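Long-range contacts in LanC-like protein GCR2 (Arabidopsis thaliana, PDB 3T33), which may take part in abscisic acid signalling and, as a member of the LanC-like family, binds a zinc ion: residues N79-V84 against F126-A131; L85-L90 against L108-A113; L90-Y95 against D102-C107; V133-A138 against C181-K186. All blocks are in the same frame, centred on the assembly; numbering follows the deposited sequence.

Contact 1 (N79-V84 against F126-A131); sequences NLYTGV and FICGYA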
# COMPACT_ATOMS: atom_id res chain seq x y z
N ASN A 79 -1.65 16.00 3.02
CA ASN A 79 -1.15 14.67 3.28
C ASN A 79 -1.12 13.69 2.12
O ASN A 79 -1.60 14.00 1.05
CB ASN A 79 -1.77 14.08 4.54
CG ASN A 79 -3.12 13.48 4.31
OD1 ASN A 79 -3.57 13.38 3.21
ND2 ASN A 79 -3.76 13.08 5.37
N LEU A 80 -0.54 12.52 2.33
CA LEU A 80 -0.35 11.56 1.22
C LEU A 80 -1.68 10.95 0.82
O LEU A 80 -1.96 10.72 -0.38
CB LEU A 80 0.65 10.47 1.61
CG LEU A 80 1.11 9.53 0.51
CD1 LEU A 80 2.18 10.18 -0.38
CD2 LEU A 80 1.60 8.17 1.10
N TYR A 81 -2.49 10.73 1.86
CA TYR A 81 -3.70 9.91 1.85
C TYR A 81 -4.75 10.51 0.96
O TYR A 81 -5.27 9.81 0.06
CB TYR A 81 -4.26 9.80 3.28
CG TYR A 81 -5.39 8.82 3.37
CD1 TYR A 81 -6.69 9.23 3.21
CD2 TYR A 81 -5.14 7.46 3.55
CE1 TYR A 81 -7.70 8.31 3.23
CE2 TYR A 81 -6.12 6.56 3.59
CZ TYR A 81 -7.39 6.98 3.41
OH TYR A 81 -8.36 6.05 3.48
N THR A 82 -5.07 11.79 1.18
CA THR A 82 -6.02 12.48 0.31
C THR A 82 -5.50 13.81 -0.26
O THR A 82 -6.10 14.37 -1.16
CB THR A 82 -7.42 12.68 0.97
OG1 THR A 82 -7.28 13.22 2.31
CG2 THR A 82 -8.14 11.37 1.06
N GLY A 83 -4.39 14.30 0.24
CA GLY A 83 -3.97 15.64 -0.15
C GLY A 83 -2.92 15.65 -1.24
O GLY A 83 -2.73 14.65 -2.01
N VAL A 84 -2.16 16.73 -1.26
CA VAL A 84 -1.36 17.03 -2.41
C VAL A 84 -0.07 16.21 -2.43
O VAL A 84 0.53 16.00 -3.47
CB VAL A 84 -1.14 18.57 -2.52
CG1 VAL A 84 -0.04 18.89 -3.54
CG2 VAL A 84 -2.46 19.23 -2.91
N PHE A 126 3.73 8.75 7.92
CA PHE A 126 3.97 8.82 6.47
C PHE A 126 2.70 9.13 5.67
O PHE A 126 2.73 10.02 4.80
CB PHE A 126 4.62 7.52 5.96
CG PHE A 126 5.11 7.60 4.55
CD1 PHE A 126 6.34 8.13 4.27
CD2 PHE A 126 4.37 7.07 3.50
CE1 PHE A 126 6.81 8.21 2.96
CE2 PHE A 126 4.85 7.11 2.21
CZ PHE A 126 6.07 7.70 1.94
N ILE A 127 1.63 8.40 5.95
CA ILE A 127 0.46 8.43 5.07
C ILE A 127 -0.48 9.59 5.44
O ILE A 127 -1.20 10.13 4.58
CB ILE A 127 -0.32 7.10 5.17
CG1 ILE A 127 0.49 5.89 4.63
CG2 ILE A 127 -1.68 7.19 4.52
CD1 ILE A 127 -0.10 4.48 5.16
N CYS A 128 -0.48 9.99 6.71
CA CYS A 128 -1.42 11.00 7.13
C CYS A 128 -0.83 12.30 7.67
O CYS A 128 -1.57 13.24 7.89
CB CYS A 128 -2.47 10.42 8.09
SG CYS A 128 -3.65 9.42 7.22
N GLY A 129 0.48 12.35 7.86
CA GLY A 129 1.12 13.49 8.52
C GLY A 129 2.38 13.98 7.88
O GLY A 129 2.70 13.72 6.70
N TYR A 130 3.16 14.63 8.70
CA TYR A 130 4.21 15.51 8.31
C TYR A 130 5.51 14.76 8.02
O TYR A 130 6.38 15.26 7.28
CB TYR A 130 4.44 16.47 9.53
CG TYR A 130 5.46 17.52 9.27
CD1 TYR A 130 5.34 18.32 8.15
CD2 TYR A 130 6.56 17.73 10.13
CE1 TYR A 130 6.27 19.35 7.85
CE2 TYR A 130 7.51 18.78 9.87
CZ TYR A 130 7.34 19.61 8.69
OH TYR A 130 8.21 20.65 8.30
N ALA A 131 5.69 13.61 8.69
CA ALA A 131 6.84 12.72 8.39
C ALA A 131 6.79 12.28 6.92
O ALA A 131 7.80 12.18 6.27
CB ALA A 131 6.85 11.46 9.35
O HOH W 1 1.23 12.49 4.77

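Contact 2 (L85-L90 against L108-A113); sequences LGTAYL and LENVEA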
# COMPACT_ATOMS: atom_id res chain seq x y z
N LEU A 85 0.33 15.72 -1.26
CA LEU A 85 1.47 14.86 -1.20
C LEU A 85 1.23 13.53 -1.99
O LEU A 85 2.17 12.98 -2.55
CB LEU A 85 1.89 14.56 0.26
CG LEU A 85 3.35 14.09 0.30
CD1 LEU A 85 4.42 15.23 0.06
CD2 LEU A 85 3.69 13.34 1.58
N GLY A 86 -0.01 13.06 -2.01
CA GLY A 86 -0.42 11.95 -2.89
C GLY A 86 -0.01 12.20 -4.32
O GLY A 86 0.52 11.34 -5.00
N THR A 87 -0.15 13.43 -4.76
CA THR A 87 0.22 13.79 -6.12
C THR A 87 1.71 13.81 -6.29
O THR A 87 2.22 13.24 -7.27
CB THR A 87 -0.40 15.17 -6.48
OG1 THR A 87 -1.83 15.03 -6.44
CG2 THR A 87 0.03 15.63 -7.83
N ALA A 88 2.44 14.42 -5.34
CA ALA A 88 3.87 14.39 -5.39
C ALA A 88 4.40 12.95 -5.45
O ALA A 88 5.37 12.64 -6.17
CB ALA A 88 4.48 15.13 -4.13
N TYR A 89 3.81 12.07 -4.66
CA TYR A 89 4.30 10.69 -4.62
C TYR A 89 4.06 9.97 -5.93
O TYR A 89 4.89 9.22 -6.41
CB TYR A 89 3.68 9.93 -3.41
CG TYR A 89 4.53 8.78 -2.95
CD1 TYR A 89 5.92 8.79 -3.03
CD2 TYR A 89 3.92 7.60 -2.53
CE1 TYR A 89 6.68 7.66 -2.64
CE2 TYR A 89 4.66 6.51 -2.15
CZ TYR A 89 6.02 6.53 -2.18
OH TYR A 89 6.64 5.34 -1.77
N LEU A 90 2.92 10.23 -6.52
CA LEU A 90 2.61 9.65 -7.83
C LEU A 90 3.65 10.13 -8.87
O LEU A 90 4.07 9.37 -9.76
CB LEU A 90 1.18 10.02 -8.22
CG LEU A 90 0.86 9.68 -9.71
CD1 LEU A 90 0.97 8.17 -10.01
CD2 LEU A 90 -0.55 10.24 -10.10
N LEU A 108 8.92 17.91 -6.21
CA LEU A 108 9.49 18.80 -5.21
C LEU A 108 8.75 20.10 -5.03
O LEU A 108 8.71 20.63 -3.92
CB LEU A 108 10.96 19.10 -5.50
CG LEU A 108 11.80 17.90 -5.07
CD1 LEU A 108 13.17 18.05 -5.65
CD2 LEU A 108 11.86 17.77 -3.58
N GLU A 109 8.17 20.61 -6.11
CA GLU A 109 7.33 21.77 -5.97
C GLU A 109 6.08 21.44 -5.16
O GLU A 109 5.67 22.25 -4.34
CB GLU A 109 6.90 22.35 -7.32
CG GLU A 109 8.01 22.60 -8.24
CD GLU A 109 7.60 23.50 -9.40
OE1 GLU A 109 6.38 23.84 -9.55
OE2 GLU A 109 8.55 23.90 -10.13
N ASN A 110 5.48 20.27 -5.42
CA ASN A 110 4.31 19.86 -4.63
C ASN A 110 4.66 19.68 -3.15
O ASN A 110 3.84 20.01 -2.29
CB ASN A 110 3.75 18.55 -5.12
CG ASN A 110 3.08 18.66 -6.50
OD1 ASN A 110 2.37 17.75 -6.89
ND2 ASN A 110 3.28 19.76 -7.21
N VAL A 111 5.86 19.13 -2.87
CA VAL A 111 6.31 18.81 -1.50
C VAL A 111 6.45 20.12 -0.70
O VAL A 111 5.84 20.28 0.38
CB VAL A 111 7.65 18.02 -1.48
CG1 VAL A 111 8.10 17.73 -0.08
CG2 VAL A 111 7.49 16.66 -2.19
N GLU A 112 7.22 21.04 -1.28
CA GLU A 112 7.40 22.38 -0.74
C GLU A 112 6.08 23.05 -0.38
O GLU A 112 5.94 23.55 0.74
CB GLU A 112 8.20 23.21 -1.71
CG GLU A 112 8.23 24.70 -1.43
CD GLU A 112 9.37 25.33 -2.22
OE1 GLU A 112 9.13 25.81 -3.38
OE2 GLU A 112 10.53 25.28 -1.70
N ALA A 113 5.11 23.07 -1.29
CA ALA A 113 3.76 23.55 -0.93
C ALA A 113 3.11 22.76 0.22
O ALA A 113 2.35 23.31 1.01
CB ALA A 113 2.83 23.58 -2.11

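Contact 3 (L90-Y95 against D102-C107); sequences LLFKSY and DDLKLC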
# COMPACT_ATOMS: atom_id res chain seq x y z
N LEU A 90 2.92 10.23 -6.52
CA LEU A 90 2.61 9.65 -7.83
C LEU A 90 3.65 10.13 -8.87
O LEU A 90 4.07 9.37 -9.76
CB LEU A 90 1.18 10.02 -8.22
CG LEU A 90 0.86 9.68 -9.71
CD1 LEU A 90 0.97 8.17 -10.01
CD2 LEU A 90 -0.55 10.24 -10.10
N LEU A 91 4.06 11.41 -8.74
CA LEU A 91 5.04 12.04 -9.62
C LEU A 91 6.39 11.46 -9.40
O LEU A 91 7.17 11.24 -10.36
CB LEU A 91 5.04 13.57 -9.41
CG LEU A 91 3.91 14.23 -10.21
CD1 LEU A 91 3.70 15.61 -9.68
CD2 LEU A 91 4.32 14.30 -11.68
N PHE A 92 6.70 11.25 -8.12
CA PHE A 92 7.92 10.50 -7.76
C PHE A 92 7.96 9.04 -8.37
O PHE A 92 8.96 8.63 -8.93
CB PHE A 92 8.11 10.46 -6.23
CG PHE A 92 9.43 9.89 -5.82
CD1 PHE A 92 10.60 10.58 -6.08
CD2 PHE A 92 9.52 8.65 -5.22
CE1 PHE A 92 11.86 10.03 -5.76
CE2 PHE A 92 10.78 8.09 -4.90
CZ PHE A 92 11.94 8.82 -5.16
N LYS A 93 6.89 8.28 -8.23
CA LYS A 93 6.81 6.94 -8.79
C LYS A 93 6.98 7.00 -10.33
O LYS A 93 7.63 6.14 -10.95
CB LYS A 93 5.43 6.39 -8.48
CG LYS A 93 5.14 5.10 -9.16
CD LYS A 93 5.40 3.89 -8.25
CE LYS A 93 6.63 3.24 -8.55
NZ LYS A 93 6.97 2.25 -7.48
N SER A 94 6.43 8.02 -10.93
CA SER A 94 6.55 8.20 -12.36
C SER A 94 7.96 8.55 -12.76
O SER A 94 8.47 8.11 -13.79
CB SER A 94 5.64 9.32 -12.80
OG SER A 94 5.71 9.44 -14.20
N TYR A 95 8.58 9.39 -11.97
CA TYR A 95 9.97 9.62 -12.20
C TYR A 95 10.76 8.28 -12.07
O TYR A 95 11.66 8.02 -12.86
CB TYR A 95 10.50 10.70 -11.22
CG TYR A 95 11.98 10.66 -11.09
CD1 TYR A 95 12.81 11.05 -12.16
CD2 TYR A 95 12.56 10.14 -9.94
CE1 TYR A 95 14.22 10.94 -12.05
CE2 TYR A 95 13.91 10.03 -9.81
CZ TYR A 95 14.75 10.44 -10.86
OH TYR A 95 16.11 10.32 -10.69
N ASP A 102 11.33 16.11 -15.18
CA ASP A 102 10.26 17.08 -14.92
C ASP A 102 9.26 16.55 -13.87
O ASP A 102 8.61 17.35 -13.16
CB ASP A 102 9.52 17.50 -16.20
CG ASP A 102 10.40 18.32 -17.16
OD1 ASP A 102 11.47 18.89 -16.75
OD2 ASP A 102 10.03 18.40 -18.37
N ASP A 103 9.11 15.22 -13.83
CA ASP A 103 8.26 14.56 -12.83
C ASP A 103 8.87 14.83 -11.42
O ASP A 103 8.15 15.11 -10.50
CB ASP A 103 8.12 13.04 -13.07
CG ASP A 103 7.03 12.67 -14.12
OD1 ASP A 103 6.16 13.49 -14.46
OD2 ASP A 103 7.04 11.50 -14.61
N LEU A 104 10.18 14.68 -11.29
CA LEU A 104 10.87 14.89 -10.02
C LEU A 104 10.79 16.34 -9.56
O LEU A 104 10.53 16.61 -8.40
CB LEU A 104 12.30 14.45 -10.14
CG LEU A 104 13.26 14.59 -8.95
CD1 LEU A 104 12.77 13.71 -7.78
CD2 LEU A 104 14.61 14.17 -9.39
N LYS A 105 10.98 17.28 -10.48
CA LYS A 105 10.89 18.71 -10.16
C LYS A 105 9.51 19.04 -9.71
O LYS A 105 9.32 19.77 -8.76
CB LYS A 105 11.31 19.60 -11.36
CG LYS A 105 12.79 19.99 -11.28
CD LYS A 105 13.43 20.19 -12.64
CE LYS A 105 14.90 19.78 -12.61
NZ LYS A 105 15.29 18.93 -13.83
N LEU A 106 8.52 18.53 -10.41
CA LEU A 106 7.18 18.95 -10.09
C LEU A 106 6.88 18.39 -8.69
O LEU A 106 6.28 19.09 -7.84
CB LEU A 106 6.19 18.42 -11.12
CG LEU A 106 4.79 19.00 -10.87
CD1 LEU A 106 4.91 20.55 -10.87
CD2 LEU A 106 3.78 18.51 -11.91
N CYS A 107 7.29 17.12 -8.49
CA CYS A 107 7.28 16.45 -7.20
C CYS A 107 7.70 17.41 -6.09
O CYS A 107 6.92 17.70 -5.20
CB CYS A 107 8.24 15.23 -7.20
SG CYS A 107 8.31 14.42 -5.52

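Contact 4 (V133-A138 against C181-K186); sequences VCALGA and CLFLNK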
# COMPACT_ATOMS: atom_id res chain seq x y z
N VAL A 133 5.62 14.10 4.38
CA VAL A 133 6.10 15.31 3.65
C VAL A 133 7.61 15.44 3.70
O VAL A 133 8.29 15.65 2.67
CB VAL A 133 5.50 16.59 4.25
CG1 VAL A 133 6.07 17.86 3.58
CG2 VAL A 133 3.98 16.53 4.19
N CYS A 134 8.17 15.31 4.89
CA CYS A 134 9.59 15.42 5.04
C CYS A 134 10.35 14.28 4.42
O CYS A 134 11.46 14.47 3.95
CB CYS A 134 9.93 15.50 6.53
SG CYS A 134 9.32 17.09 7.32
N ALA A 135 9.83 13.06 4.49
CA ALA A 135 10.64 11.95 4.02
C ALA A 135 10.66 11.95 2.50
O ALA A 135 11.70 11.73 1.92
CB ALA A 135 10.12 10.61 4.57
N LEU A 136 9.54 12.28 1.86
CA LEU A 136 9.54 12.38 0.40
C LEU A 136 10.40 13.55 -0.02
O LEU A 136 11.18 13.48 -0.94
CB LEU A 136 8.13 12.60 -0.13
CG LEU A 136 7.69 12.05 -1.49
CD1 LEU A 136 6.48 12.75 -2.15
CD2 LEU A 136 8.78 11.67 -2.48
N GLY A 137 10.26 14.65 0.66
CA GLY A 137 11.07 15.83 0.33
C GLY A 137 12.52 15.44 0.28
O GLY A 137 13.20 15.75 -0.70
N ALA A 138 12.99 14.78 1.35
CA ALA A 138 14.40 14.45 1.49
C ALA A 138 14.87 13.43 0.43
O ALA A 138 15.97 13.50 -0.05
CB ALA A 138 14.70 13.90 2.93
N CYS A 181 10.54 6.66 8.99
CA CYS A 181 11.95 6.57 9.32
C CYS A 181 12.55 5.45 8.46
O CYS A 181 13.55 5.65 7.88
CB CYS A 181 12.18 6.21 10.81
SG CYS A 181 11.50 7.45 11.99
N LEU A 182 11.98 4.23 8.53
CA LEU A 182 12.50 3.10 7.74
C LEU A 182 12.56 3.46 6.27
O LEU A 182 13.55 3.29 5.65
CB LEU A 182 11.64 1.90 7.96
CG LEU A 182 11.68 1.37 9.40
CD1 LEU A 182 10.57 0.41 9.67
CD2 LEU A 182 13.10 0.75 9.74
N PHE A 183 11.54 4.11 5.76
CA PHE A 183 11.48 4.53 4.39
C PHE A 183 12.61 5.52 4.05
O PHE A 183 13.34 5.36 3.06
CB PHE A 183 10.11 5.18 4.14
CG PHE A 183 10.00 5.89 2.82
CD1 PHE A 183 10.43 7.22 2.70
CD2 PHE A 183 9.45 5.24 1.69
CE1 PHE A 183 10.33 7.94 1.45
CE2 PHE A 183 9.30 5.95 0.44
CZ PHE A 183 9.73 7.30 0.32
N LEU A 184 12.77 6.54 4.88
CA LEU A 184 13.82 7.50 4.67
C LEU A 184 15.20 6.85 4.65
O LEU A 184 16.03 7.10 3.73
CB LEU A 184 13.77 8.61 5.72
CG LEU A 184 14.81 9.69 5.50
CD1 LEU A 184 14.75 10.25 4.10
CD2 LEU A 184 14.67 10.84 6.52
N ASN A 185 15.46 6.01 5.66
CA ASN A 185 16.79 5.36 5.79
C ASN A 185 17.11 4.39 4.61
O ASN A 185 18.20 4.39 4.07
CB ASN A 185 16.94 4.67 7.18
CG ASN A 185 17.25 5.71 8.37
OD1 ASN A 185 17.23 6.93 8.19
ND2 ASN A 185 17.55 5.19 9.53
N LYS A 186 16.15 3.56 4.27
CA LYS A 186 16.31 2.61 3.17
C LYS A 186 16.68 3.35 1.87
O LYS A 186 17.68 3.01 1.23
CB LYS A 186 14.97 1.85 3.02
CG LYS A 186 14.77 1.07 1.72
CD LYS A 186 15.06 -0.43 1.90
CE LYS A 186 14.29 -1.33 0.91
NZ LYS A 186 13.99 -2.69 1.51

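Contact 1 (N79-V84 against F126-A131)
Asn79 and Tyr81 join the loop 79-84 to the turn 126-131 through two weak hydrogen bonds. Asn79 ND2 donates weakly to Cys128 O at 3.3 Å, while Tyr81 N reaches Ile127 O at 3.1 Å along a bent path, with an N-H...O angle of only 126°. The other branch of the same carboxamide serves its own loop: Asn79 OD1 accepts from Thr82 N at 3.0 Å and also from Gly83 N, so it is gripped twice in an Asx motif. A chi1 of 82° sets CG between the backbone N and the carbonyl carbon, and from there OD1 meets both N-H groups. Asparagine suits this place because one branch accepts and the other donates.

In this LanC-like protein the loop carries Tyr81 to the zinc site, where its side chain touches Cys333, a zinc ligand together with Cys288 and His334.

A water adds a polar bridge. It accepts from Leu80 N at 3.0 Å and donates to Phe126 O and, at 2.7 Å, to Gly129 O, joining the two backbones.

The remaining contacts are apolar. Leu80 CD2 meets Phe126 CE2 at 3.6 Å, the two side chains crossing obliquely. The Tyr81 ring receives Ile127 CG2 at its edge, in plane, 3.6 Å from Tyr81 CD2. Cys128 SG lies 5.0 Å from the centroid of the Tyr81 ring, an oblique sulfur-aromatic contact.

Contact 2 (L85-L90 against L108-A113)
Ala88 and Asn110 face one another directly across the two helices, each with its CB directed at the other segment. Their CB atoms stand 3.6 Å apart. Alanine suits this spot because a single methyl meets the first carbon of the asparagine, where the backbones come near: the axes approach to 8.5 Å.

Beyond CB the carboxamide of Asn110 turns to Thr87. CG is beside the backbone N and anti to the carbonyl carbon (chi1 -70°), and the two side chains cross at about a right angle, with Thr87 CG2 3.3 Å from Asn110 OD1. Threonine thus offers its methyl branch to the neighbouring helix, while OG1 is hydrogen-bonded to Thr67 OG1 on helix 45-69. Asn110 OD1, buried here, has no polar partner in the model, which probably carries some energetic cost.

On the other flank of Ala88, Val111 does the filling. Its CG2 branch touches Ala88 CB at 3.9 Å and Leu85 CD1 at 4.1 Å. Leu85 reaches Val111 with CD1, its longer chain carrying the terminal methyl across to a branch that Ala88 meets with CB alone. Leu85 and Ala88 also pack on Leu136 of helix 130-144.

With N-to-C directions 157° apart, the pair forms an antiparallel alpha-alpha hairpin, the kind of unit from which the alpha/alpha barrel of LanC-like proteins is built.

Contact 3 (L90-Y95 against D102-C107)
Ser94 and Asp103 make the polar bond of this contact: Ser94 OG donates to Asp103 OD2 at a very short 2.5 Å, a length to be taken with some caution. OG is anti to the backbone N (chi1 -177°), which sets it at the facing helix. Asp103 CG takes the other course, anti to its carbonyl carbon and beside its N, and its CB rests 3.4 Å from Leu91 O.

Leu91 divides its two methyls between neighbours. CD1 meets Leu106 CD2 at 3.7 Å, whereas CD2 comes to 3.4 Å from Asp103 OD1, the side chains there being at about a right angle. A forked leucine can serve both.

Leu104, its CG anti to the backbone N (chi1 179°), lies side by side with Phe92 and Tyr95, all three pointing the same way. Leu104 CB lies over one face of the Tyr95 ring, offset toward the rim, 4.1 Å from the centroid and 20° off the normal, in a CH-pi contact. Leu104 CD1 lies at the edge of the Phe92 ring, 4.2 Å from Phe92 CD1. Cys107 SG packs on Phe92 CB at 4.0 Å. The axes of the two helix segments approach to 7.9 Å.

Asp103 is buried, yet its carboxylate is well provided for: besides the serine hydroxyl, OD1 forms a salt bridge with Lys60 NZ of helix 45-69. That positive neighbour probably keeps the acid ionised within an otherwise largely apolar interface.

Contact 4 (V133-A138 against C181-K186)
Ala135 meets Phe183 and Leu184 together, and is the first residue of 133-138 to make substantial contact with 181-186. Its CB touches Phe183 CD1 at 3.9 Å, approaching the ring obliquely, and lies 4.3 Å from Leu184 CB. The carbonyl joins in, Ala135 O being 4.0 Å from Leu184 CD1. An alanine suits the place because two large side chains already converge on it from the facing helix.

Next in sequence, Leu136 takes part mainly through its backbone: its N is 4.4 Å from Phe183 CE1. Its CB is directed away from this partner, and the side chain packs instead on Leu85, Ala88 and Phe92 of helix 84-98.

The two helices run almost parallel, 6° apart, as neighbours in the alpha/alpha barrel of LanC-like proteins. Helix 147-158, which comes between them in the sequence, touches Ala135 through Phe157. With axes 9.5 Å apart at their closest, the small Ala135 and Ala138 are met by the larger Phe183 and Leu184.

One turn beyond Ala135, Ala138 offers its CB to Leu184 CD1 at 3.8 Å. Leu184 CG is anti to the backbone N (chi1 -177°), and the CD1 branch extends from it to this methyl. Phe183, whose CG is likewise anti to N, has further aromatic company: its ring stacks with His187 and meets those of Phe126 and Trp179.

Contacts 2 and 3 are successive levels of one hairpin, sharing Leu90, with centres 8 Å apart; Ala88 O lies 3.5 Å from Cys107 SG where they meet. Along the chain both are nested inside the loop closed by contact 1, and contact 4 follows in series. Leu80 CD1 of contact 1 packs 3.4 Å from Tyr89 CB, joining it to the hairpin, while Phe126 CE1 meets Phe183 CD1 of contact 4 at 3.8 Å. Leu136 CD2 carries contact 4 on to Phe92 CG at 3.8 Å. Only contact 1 borders the metal: the Tyr81 side chain is about 4 Å from the zinc ion at its nearest atoms, whereas contacts 2, 3 and 4 lie away from it.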